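Local coordinates for protein lipase (Photobacterium sp. M37, PDB 2ORY) that hydrolyses the ester bonds of triacylglycerols as a cold-adapted class 3 lipase of the alpha/beta hydrolase family, at residues A11-M15 with L41-F47; S16-T21 with A88-P94; M106-M110 with E277-Y283. One frame throughout, in Å; residues are numbered along the deposited sequence.

Interaction 1: residues A11-M15 with L41-F47; sequences AFSYM and LKTWKPF
F47 sets its CE1 over one face of the F12 ring, 3.5 Å from F12 CE2; the rings meet obliquely, centroids 4.8 Å apart and planes at 34°, both chi1 m. Segment 11-15 lies on helix 5-15; segment 41-47 runs from the end of helix 30-43 into a loop where F47 N donates to W44 O (3.0 Å). A11 lies nearest P46 (CA to CA 7.2 Å) and M15 nearest L41 (9.0 Å). This largely apolar docking, with no hydrogen bond between the segments, packs helix 5-15 of the alpha/beta hydrolase against the end of helix 30-43 and the following loop. A11 CB fits against F47 CZ (3.6 Å) and P46 CG (4.0 Å). W44 (chi1 m, chi2 32°) sets CH2 3.9 Å from M15 CB and CZ3 3.4 Å from A11 O. M15 (chi1 and chi2 t, chi3 p) makes Met-aromatic contacts, SD lying 4.7 Å from the F47 ring centroid and 5.2 Å from that of the W44 six-membered ring. L41 CD2 is 3.9 Å from F12 CE2.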
loop_
_atom_site.group_PDB
_atom_site.type_symbol
_atom_site.label_atom_id
_atom_site.label_comp_id
_atom_site.label_asym_id
_atom_site.label_seq_id
_atom_site.Cartn_x
_atom_site.Cartn_y
_atom_site.Cartn_z
ATOM N N ALA A 11 -1.191 -2.458 11.425
ATOM C CA ALA A 11 -1.048 -3.857 11.805
ATOM C C ALA A 11 -1.517 -4.787 10.689
ATOM O O ALA A 11 -0.898 -5.816 10.425
ATOM C CB ALA A 11 -1.843 -4.133 13.095
ATOM N N PHE A 12 -2.623 -4.442 10.046
ATOM C CA PHE A 12 -3.137 -5.269 8.961
ATOM C C PHE A 12 -2.257 -5.133 7.731
ATOM O O PHE A 12 -2.048 -6.097 7.001
ATOM C CB PHE A 12 -4.563 -4.861 8.598
ATOM C CG PHE A 12 -5.595 -5.328 9.581
ATOM C CD1 PHE A 12 -6.383 -4.408 10.277
ATOM C CD2 PHE A 12 -5.804 -6.689 9.785
ATOM C CE1 PHE A 12 -7.366 -4.839 11.156
ATOM C CE2 PHE A 12 -6.782 -7.131 10.662
ATOM C CZ PHE A 12 -7.569 -6.204 11.350
ATOM N N SER A 13 -1.744 -3.928 7.506
ATOM C CA SER A 13 -0.889 -3.692 6.359
ATOM C C SER A 13 0.384 -4.508 6.500
ATOM O O SER A 13 0.877 -5.067 5.518
ATOM C CB SER A 13 -0.535 -2.211 6.232
ATOM O OG SER A 13 -1.633 -1.462 5.735
ATOM N N TYR A 14 0.911 -4.590 7.719
ATOM C CA TYR A 14 2.148 -5.343 7.946
ATOM C C TYR A 14 1.975 -6.851 8.014
ATOM O O TYR A 14 2.879 -7.602 7.631
ATOM C CB TYR A 14 2.887 -4.828 9.186
ATOM C CG TYR A 14 3.797 -3.655 8.849
ATOM C CD1 TYR A 14 3.279 -2.502 8.252
ATOM C CD2 TYR A 14 5.176 -3.712 9.080
ATOM C CE1 TYR A 14 4.101 -1.435 7.887
ATOM C CE2 TYR A 14 6.022 -2.640 8.724
ATOM C CZ TYR A 14 5.472 -1.503 8.122
ATOM O OH TYR A 14 6.269 -0.435 7.745
ATOM N N MET A 15 0.810 -7.295 8.469
ATOM C CA MET A 15 0.521 -8.723 8.533
ATOM C C MET A 15 0.465 -9.257 7.096
ATOM O O MET A 15 0.655 -10.446 6.862
ATOM C CB MET A 15 -0.825 -8.958 9.228
ATOM C CG MET A 15 -1.130 -10.432 9.523
ATOM S SD MET A 15 -2.694 -10.648 10.420
ATOM C CE MET A 15 -3.856 -10.563 9.104
ATOM N N LEU A 41 -3.750 -12.980 14.147
ATOM C CA LEU A 41 -5.009 -12.419 14.605
ATOM C C LEU A 41 -5.347 -12.931 16.003
ATOM O O LEU A 41 -6.292 -12.466 16.632
ATOM C CB LEU A 41 -6.129 -12.786 13.636
ATOM C CG LEU A 41 -6.128 -12.139 12.252
ATOM C CD1 LEU A 41 -7.297 -12.695 11.448
ATOM C CD2 LEU A 41 -6.241 -10.621 12.389
ATOM N N LYS A 42 -4.558 -13.881 16.490
ATOM C CA LYS A 42 -4.795 -14.477 17.796
ATOM C C LYS A 42 -3.759 -14.097 18.839
ATOM O O LYS A 42 -4.004 -14.223 20.031
ATOM C CB LYS A 42 -4.824 -15.996 17.654
ATOM C CG LYS A 42 -5.088 -16.746 18.937
ATOM C CD LYS A 42 -4.862 -18.246 18.750
ATOM C CE LYS A 42 -3.383 -18.577 18.520
ATOM N NZ LYS A 42 -3.124 -20.048 18.415
ATOM N N THR A 43 -2.608 -13.618 18.395
ATOM C CA THR A 43 -1.557 -13.276 19.334
ATOM C C THR A 43 -1.100 -11.827 19.325
ATOM O O THR A 43 -0.668 -11.303 20.353
ATOM C CB THR A 43 -0.337 -14.177 19.099
ATOM O OG1 THR A 43 0.190 -13.935 17.787
ATOM C CG2 THR A 43 -0.743 -15.651 19.216
ATOM N N TRP A 44 -1.175 -11.175 18.168
ATOM C CA TRP A 44 -0.751 -9.775 18.068
ATOM C C TRP A 44 -1.621 -8.921 18.986
ATOM O O TRP A 44 -2.850 -9.031 18.958
ATOM C CB TRP A 44 -0.896 -9.281 16.625
ATOM C CG TRP A 44 0.154 -9.766 15.658
ATOM C CD1 TRP A 44 0.810 -10.964 15.680
ATOM C CD2 TRP A 44 0.595 -9.091 14.477
ATOM N NE1 TRP A 44 1.631 -11.078 14.583
ATOM C CE2 TRP A 44 1.516 -9.945 13.826
ATOM C CE3 TRP A 44 0.298 -7.848 13.901
ATOM C CZ2 TRP A 44 2.141 -9.593 12.625
ATOM C CZ3 TRP A 44 0.922 -7.498 12.704
ATOM C CH2 TRP A 44 1.829 -8.367 12.081
ATOM N N LYS A 45 -0.988 -8.067 19.787
ATOM C CA LYS A 45 -1.721 -7.206 20.714
ATOM C C LYS A 45 -2.920 -6.492 20.066
ATOM O O LYS A 45 -4.069 -6.687 20.473
ATOM C CB LYS A 45 -0.788 -6.162 21.335
ATOM C CG LYS A 45 0.285 -6.704 22.268
ATOM C CD LYS A 45 1.033 -5.541 22.919
ATOM C CE LYS A 45 2.293 -5.992 23.653
ATOM N NZ LYS A 45 3.065 -4.855 24.261
ATOM N N PRO A 46 -2.668 -5.664 19.040
ATOM C CA PRO A 46 -3.762 -4.948 18.378
ATOM C C PRO A 46 -4.953 -5.793 17.913
ATOM O O PRO A 46 -6.052 -5.266 17.713
ATOM C CB PRO A 46 -3.051 -4.231 17.225
ATOM C CG PRO A 46 -1.887 -5.099 16.948
ATOM C CD PRO A 46 -1.400 -5.450 18.324
ATOM N N PHE A 47 -4.756 -7.097 17.754
ATOM C CA PHE A 47 -5.850 -7.956 17.305
ATOM C C PHE A 47 -6.548 -8.699 18.451
ATOM O O PHE A 47 -7.474 -9.464 18.211
ATOM C CB PHE A 47 -5.348 -8.992 16.281
ATOM C CG PHE A 47 -4.673 -8.395 15.064
ATOM C CD1 PHE A 47 -5.179 -7.251 14.446
ATOM C CD2 PHE A 47 -3.539 -8.996 14.519
ATOM C CE1 PHE A 47 -4.564 -6.711 13.296
ATOM C CE2 PHE A 47 -2.920 -8.468 13.376
ATOM C CZ PHE A 47 -3.436 -7.320 12.763
#

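Interaction 2: residues S16-T21 with A88-P94; sequences SYYGIT and AIRGTNP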
loop_
_atom_site.group_PDB
_atom_site.type_symbol
_atom_site.label_atom_id
_atom_site.label_comp_id
_atom_site.label_asym_id
_atom_site.label_seq_id
_atom_site.Cartn_x
_atom_site.Cartn_y
_atom_site.Cartn_z
ATOM N N SER A 16 0.198 -8.358 6.147
ATOM C CA SER A 16 0.131 -8.695 4.729
ATOM C C SER A 16 1.458 -9.231 4.217
ATOM O O SER A 16 1.501 -10.006 3.260
ATOM C CB SER A 16 -0.206 -7.453 3.913
ATOM O OG SER A 16 -1.371 -6.840 4.403
ATOM N N TYR A 17 2.534 -8.799 4.852
ATOM C CA TYR A 17 3.872 -9.185 4.446
ATOM C C TYR A 17 4.370 -10.583 4.837
ATOM O O TYR A 17 5.477 -10.970 4.458
ATOM C CB TYR A 17 4.867 -8.116 4.920
ATOM C CG TYR A 17 4.796 -6.842 4.096
ATOM C CD1 TYR A 17 4.588 -5.601 4.699
ATOM C CD2 TYR A 17 4.919 -6.884 2.702
ATOM C CE1 TYR A 17 4.503 -4.434 3.941
ATOM C CE2 TYR A 17 4.838 -5.721 1.934
ATOM C CZ TYR A 17 4.629 -4.503 2.562
ATOM O OH TYR A 17 4.561 -3.357 1.805
ATOM N N TYR A 18 3.574 -11.351 5.572
ATOM C CA TYR A 18 4.023 -12.680 5.944
ATOM C C TYR A 18 4.340 -13.457 4.687
ATOM O O TYR A 18 3.583 -13.410 3.725
ATOM C CB TYR A 18 2.959 -13.411 6.752
ATOM C CG TYR A 18 3.125 -13.238 8.243
ATOM C CD1 TYR A 18 2.093 -12.716 9.019
ATOM C CD2 TYR A 18 4.304 -13.618 8.879
ATOM C CE1 TYR A 18 2.226 -12.581 10.389
ATOM C CE2 TYR A 18 4.450 -13.487 10.253
ATOM C CZ TYR A 18 3.405 -12.971 11.002
ATOM O OH TYR A 18 3.521 -12.851 12.368
ATOM N N GLY A 19 5.470 -14.154 4.690
ATOM C CA GLY A 19 5.850 -14.926 3.523
ATOM C C GLY A 19 6.353 -14.103 2.342
ATOM O O GLY A 19 6.232 -14.524 1.185
ATOM N N ILE A 20 6.928 -12.937 2.617
ATOM C CA ILE A 20 7.432 -12.089 1.545
ATOM C C ILE A 20 8.676 -12.686 0.886
ATOM O O ILE A 20 8.950 -12.430 -0.285
ATOM C CB ILE A 20 7.729 -10.648 2.064
ATOM C CG1 ILE A 20 6.784 -9.655 1.395
ATOM C CG2 ILE A 20 9.161 -10.249 1.778
ATOM C CD1 ILE A 20 6.831 -9.688 -0.087
ATOM N N THR A 21 9.416 -13.492 1.634
ATOM C CA THR A 21 10.627 -14.120 1.109
ATOM C C THR A 21 10.515 -15.648 1.074
ATOM O O THR A 21 11.513 -16.365 1.183
ATOM C CB THR A 21 11.846 -13.723 1.956
ATOM O OG1 THR A 21 11.524 -13.874 3.345
ATOM C CG2 THR A 21 12.244 -12.271 1.683
ATOM N N ALA A 88 -6.957 -5.555 2.896
ATOM C CA ALA A 88 -5.536 -5.213 2.997
ATOM C C ALA A 88 -4.804 -5.655 1.724
ATOM O O ALA A 88 -5.069 -6.731 1.182
ATOM C CB ALA A 88 -4.918 -5.872 4.241
ATOM N N ILE A 89 -3.889 -4.812 1.250
ATOM C CA ILE A 89 -3.170 -5.074 0.014
ATOM C C ILE A 89 -1.662 -4.991 0.187
ATOM O O ILE A 89 -1.144 -4.119 0.880
ATOM C CB ILE A 89 -3.650 -4.076 -1.083
ATOM C CG1 ILE A 89 -5.118 -4.404 -1.435
ATOM C CG2 ILE A 89 -2.716 -4.108 -2.317
ATOM C CD1 ILE A 89 -5.842 -3.354 -2.236
ATOM N N ARG A 90 -0.965 -5.911 -0.467
ATOM C CA ARG A 90 0.493 -5.995 -0.410
ATOM C C ARG A 90 1.016 -6.057 -1.838
ATOM O O ARG A 90 0.333 -6.576 -2.724
ATOM C CB ARG A 90 0.892 -7.290 0.316
ATOM C CG ARG A 90 2.376 -7.551 0.437
ATOM C CD ARG A 90 2.682 -8.994 0.829
ATOM N NE ARG A 90 2.716 -9.864 -0.339
ATOM C CZ ARG A 90 2.940 -11.170 -0.291
ATOM N NH1 ARG A 90 3.155 -11.768 0.873
ATOM N NH2 ARG A 90 2.931 -11.884 -1.404
ATOM N N GLY A 91 2.217 -5.519 -2.044
ATOM C CA GLY A 91 2.883 -5.557 -3.333
ATOM C C GLY A 91 4.123 -6.423 -3.129
ATOM O O GLY A 91 4.073 -7.372 -2.358
ATOM N N THR A 92 5.237 -6.087 -3.778
ATOM C CA THR A 92 6.492 -6.841 -3.663
ATOM C C THR A 92 7.241 -6.507 -2.374
ATOM O O THR A 92 6.912 -5.538 -1.697
ATOM C CB THR A 92 7.410 -6.481 -4.818
ATOM O OG1 THR A 92 6.626 -6.409 -6.001
ATOM C CG2 THR A 92 8.467 -7.509 -5.028
ATOM N N ASN A 93 8.240 -7.319 -2.039
ATOM C CA ASN A 93 9.056 -7.086 -0.855
ATOM C C ASN A 93 9.506 -5.639 -0.962
ATOM O O ASN A 93 10.297 -5.282 -1.844
ATOM C CB ASN A 93 10.267 -7.999 -0.870
ATOM C CG ASN A 93 11.091 -7.882 0.383
ATOM O OD1 ASN A 93 10.868 -6.998 1.217
ATOM N ND2 ASN A 93 12.065 -8.780 0.528
ATOM N N PRO A 94 9.039 -4.795 -0.032
ATOM C CA PRO A 94 9.351 -3.365 -0.003
ATOM C C PRO A 94 10.763 -2.864 0.294
ATOM O O PRO A 94 11.037 -1.686 0.044
ATOM C CB PRO A 94 8.338 -2.829 1.007
ATOM C CG PRO A 94 8.312 -3.934 2.038
ATOM C CD PRO A 94 8.304 -5.204 1.187
HETATM O O HOH W 1 3.579 -3.572 -0.946
#
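R90, at the end of strand 84-90, shows how one long side chain can line a turn. With chi1 and chi2 both t and chi3 near 85° (p), it brings its guanidinium alongside the type II turn from Y17 to I20, in which G19 has positive phi. NH1 probably gives a weak hydrogen bond to S16 O (3.4 Å), an atom whose place in the model is less sure. S16, chi1 m, packs CB on R90 CB (3.8 Å), with its OG hydrogen-bonded to F12 O. I20 CD1 covers one guanidinium face, 4.1 Å from R90 NE; chi1 of I20 sits off the wells at -115°, and its CG2 meets N93 CG at 3.4 Å. The strand is central in the mixed sheet of the alpha/beta hydrolase fold, and the loop after it passes close to the probable nucleophile S174, which both Y17 and P94 touch. Y17, at chi1 -74° (m), brings CE2 to 3.4 Å from R90 CG. P94 CG makes an off-centre CH-pi contact with the Y17 ring, 4.2 Å from its centroid. The Y17 hydroxyl is hydrogen-bonded to H173 ND1 and, through a water 2.9 Å from Y17 OH, reaches G91 N, which donates to the water over 2.6 Å.

Interaction 3: residues M106-M110 with E277-Y283; sequences MVSAM and ETKGKKY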
loop_
_atom_site.group_PDB
_atom_site.type_symbol
_atom_site.label_atom_id
_atom_site.label_comp_id
_atom_site.label_asym_id
_atom_site.label_seq_id
_atom_site.Cartn_x
_atom_site.Cartn_y
_atom_site.Cartn_z
ATOM N N MET A 106 7.063 1.347 -16.273
ATOM C CA MET A 106 5.634 1.606 -16.418
ATOM C C MET A 106 5.024 2.907 -15.923
ATOM O O MET A 106 3.800 3.038 -15.906
ATOM C CB MET A 106 4.852 0.437 -15.820
ATOM C CG MET A 106 4.035 -0.342 -16.834
ATOM S SD MET A 106 4.515 -2.078 -16.993
ATOM C CE MET A 106 4.039 -2.694 -15.491
ATOM N N VAL A 107 5.836 3.869 -15.509
ATOM C CA VAL A 107 5.258 5.127 -15.071
ATOM C C VAL A 107 5.413 6.164 -16.165
ATOM O O VAL A 107 4.865 7.259 -16.063
ATOM C CB VAL A 107 5.891 5.661 -13.750
ATOM C CG1 VAL A 107 5.467 4.770 -12.577
ATOM C CG2 VAL A 107 7.424 5.731 -13.867
ATOM N N SER A 108 6.146 5.826 -17.225
ATOM C CA SER A 108 6.328 6.776 -18.321
ATOM C C SER A 108 5.115 6.812 -19.248
ATOM O O SER A 108 4.924 7.776 -19.985
ATOM C CB SER A 108 7.602 6.461 -19.115
ATOM O OG SER A 108 7.687 5.084 -19.435
ATOM N N ALA A 109 4.295 5.768 -19.196
ATOM C CA ALA A 109 3.082 5.691 -20.006
ATOM C C ALA A 109 1.905 5.748 -19.032
ATOM O O ALA A 109 2.008 5.250 -17.912
ATOM C CB ALA A 109 3.053 4.371 -20.810
ATOM N N MET A 110 0.792 6.351 -19.442
ATOM C CA MET A 110 -0.367 6.460 -18.549
ATOM C C MET A 110 -1.689 6.098 -19.206
ATOM O O MET A 110 -1.821 6.142 -20.434
ATOM C CB MET A 110 -0.468 7.889 -17.985
ATOM C CG MET A 110 0.787 8.359 -17.268
ATOM S SD MET A 110 0.669 10.025 -16.583
ATOM C CE MET A 110 -0.057 9.667 -14.922
ATOM N N GLU A 277 12.020 10.769 -17.211
ATOM C CA GLU A 277 10.894 10.018 -17.765
ATOM C C GLU A 277 9.495 10.393 -17.273
ATOM O O GLU A 277 8.513 10.040 -17.921
ATOM C CB GLU A 277 11.119 8.509 -17.595
ATOM C CG GLU A 277 12.424 7.982 -18.245
ATOM C CD GLU A 277 12.465 8.089 -19.784
ATOM O OE1 GLU A 277 11.460 7.734 -20.451
ATOM O OE2 GLU A 277 13.517 8.508 -20.330
ATOM N N THR A 278 9.384 11.107 -16.153
ATOM C CA THR A 278 8.071 11.508 -15.652
ATOM C C THR A 278 7.850 13.022 -15.761
ATOM O O THR A 278 6.862 13.568 -15.274
ATOM C CB THR A 278 7.879 11.063 -14.207
ATOM O OG1 THR A 278 8.952 11.564 -13.398
ATOM C CG2 THR A 278 7.863 9.542 -14.136
ATOM N N LYS A 279 8.784 13.695 -16.416
ATOM C CA LYS A 279 8.692 15.129 -16.639
ATOM C C LYS A 279 7.463 15.442 -17.497
ATOM O O LYS A 279 7.286 14.882 -18.577
ATOM C CB LYS A 279 9.951 15.613 -17.365
ATOM C CG LYS A 279 10.019 17.113 -17.601
ATOM C CD LYS A 279 11.429 17.542 -18.043
ATOM C CE LYS A 279 11.546 19.068 -18.143
ATOM N NZ LYS A 279 12.930 19.525 -18.481
ATOM N N GLY A 280 6.620 16.349 -17.015
ATOM C CA GLY A 280 5.430 16.715 -17.760
ATOM C C GLY A 280 4.237 15.822 -17.488
ATOM O O GLY A 280 3.152 16.085 -17.994
ATOM N N LYS A 281 4.429 14.769 -16.700
ATOM C CA LYS A 281 3.338 13.844 -16.382
ATOM C C LYS A 281 2.402 14.392 -15.303
ATOM O O LYS A 281 1.284 13.906 -15.134
ATOM C CB LYS A 281 3.903 12.505 -15.904
ATOM C CG LYS A 281 3.950 11.417 -16.951
ATOM C CD LYS A 281 4.906 11.749 -18.052
ATOM C CE LYS A 281 5.057 10.558 -18.968
ATOM N NZ LYS A 281 5.994 10.856 -20.073
ATOM N N LYS A 282 2.886 15.387 -14.569
ATOM C CA LYS A 282 2.135 16.030 -13.503
ATOM C C LYS A 282 1.682 15.059 -12.408
ATOM O O LYS A 282 0.558 15.145 -11.899
ATOM C CB LYS A 282 0.933 16.766 -14.090
ATOM C CG LYS A 282 1.312 17.855 -15.080
ATOM C CD LYS A 282 0.106 18.711 -15.452
ATOM C CE LYS A 282 -1.018 17.907 -16.111
ATOM N NZ LYS A 282 -2.193 18.781 -16.458
ATOM N N TYR A 283 2.584 14.139 -12.051
ATOM C CA TYR A 283 2.329 13.149 -11.013
ATOM C C TYR A 283 2.164 13.894 -9.699
ATOM O O TYR A 283 2.945 14.796 -9.395
ATOM C CB TYR A 283 3.503 12.156 -10.922
ATOM C CG TYR A 283 3.363 10.944 -11.825
ATOM C CD1 TYR A 283 4.167 10.790 -12.952
ATOM C CD2 TYR A 283 2.402 9.961 -11.562
ATOM C CE1 TYR A 283 4.018 9.690 -13.793
ATOM C CE2 TYR A 283 2.244 8.856 -12.399
ATOM C CZ TYR A 283 3.053 8.729 -13.507
ATOM O OH TYR A 283 2.908 7.638 -14.316
#
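Neither segment is regular over most of its length. Residues 106-109 form a loop between helix 97-102 and the short strand 110-112, and the backbone becomes extended at M110. Facing it, helix 265-278 gives way to a type II beta turn from T278 to K281, closed by K281 N to T278 O at 3.1 Å; G280 occupies the positive-phi position (87/-5). K282 also has positive phi (58/41), so the chain bends again before Y283. The two backbones come nearest at S108 and E277, whose CA atoms are 5.6 Å apart.

Y283 supplies the one hydrogen bond between the segments: its OH donates to V107 O at 2.7 Å. One tyrosine here satisfies a loop carbonyl with its hydroxyl and offers its ring to M110. It ties the chain following helix 265-278 to the entry of the small antiparallel hairpin 110-112/124-126, near the periphery of the lipase. S126 of the partner strand touches both V107 and Y283. M110, with chi1 m and chi2 t, points its CB toward the turn. Its CE lies 3.5 Å from Y283 CE2, and its SD, 4.7 Å from the ring centroid, makes a Met-aromatic contact; the same SD is 3.6 Å from K281 CG. The lysine then curls back across the turn, NZ giving a weak hydrogen bond to E277 O (3.4 Å), while its CE passes 3.0 Å from S108 O. V107 CG2 packs on T278 CG2 (3.8 Å), and W242 touches both side chains.

Interactions 1 and 2 are neighbours, their centres 14 Å apart, and interlock along the chain: helix 5-15 runs straight into the 16-21 turn, so 11-15 and 16-21 meet in turn the end of helix 30-43 with the loop after it and the end of strand 84-90. They touch where W44 NE1 lies 3.4 Å from Y18 OH and F12 O 4.0 Å from A88 CB. The N-terminal region thus packs on the central sheet, close to the probable S174-H312-D236 triad. Interaction 3 comes later in sequence, centred 26 Å from the centre of interaction 2 and 36 Å from that of interaction 1, across the molecule's centre from the latter, where the loop before strand 110-112 meets the chain leaving helix 265-278.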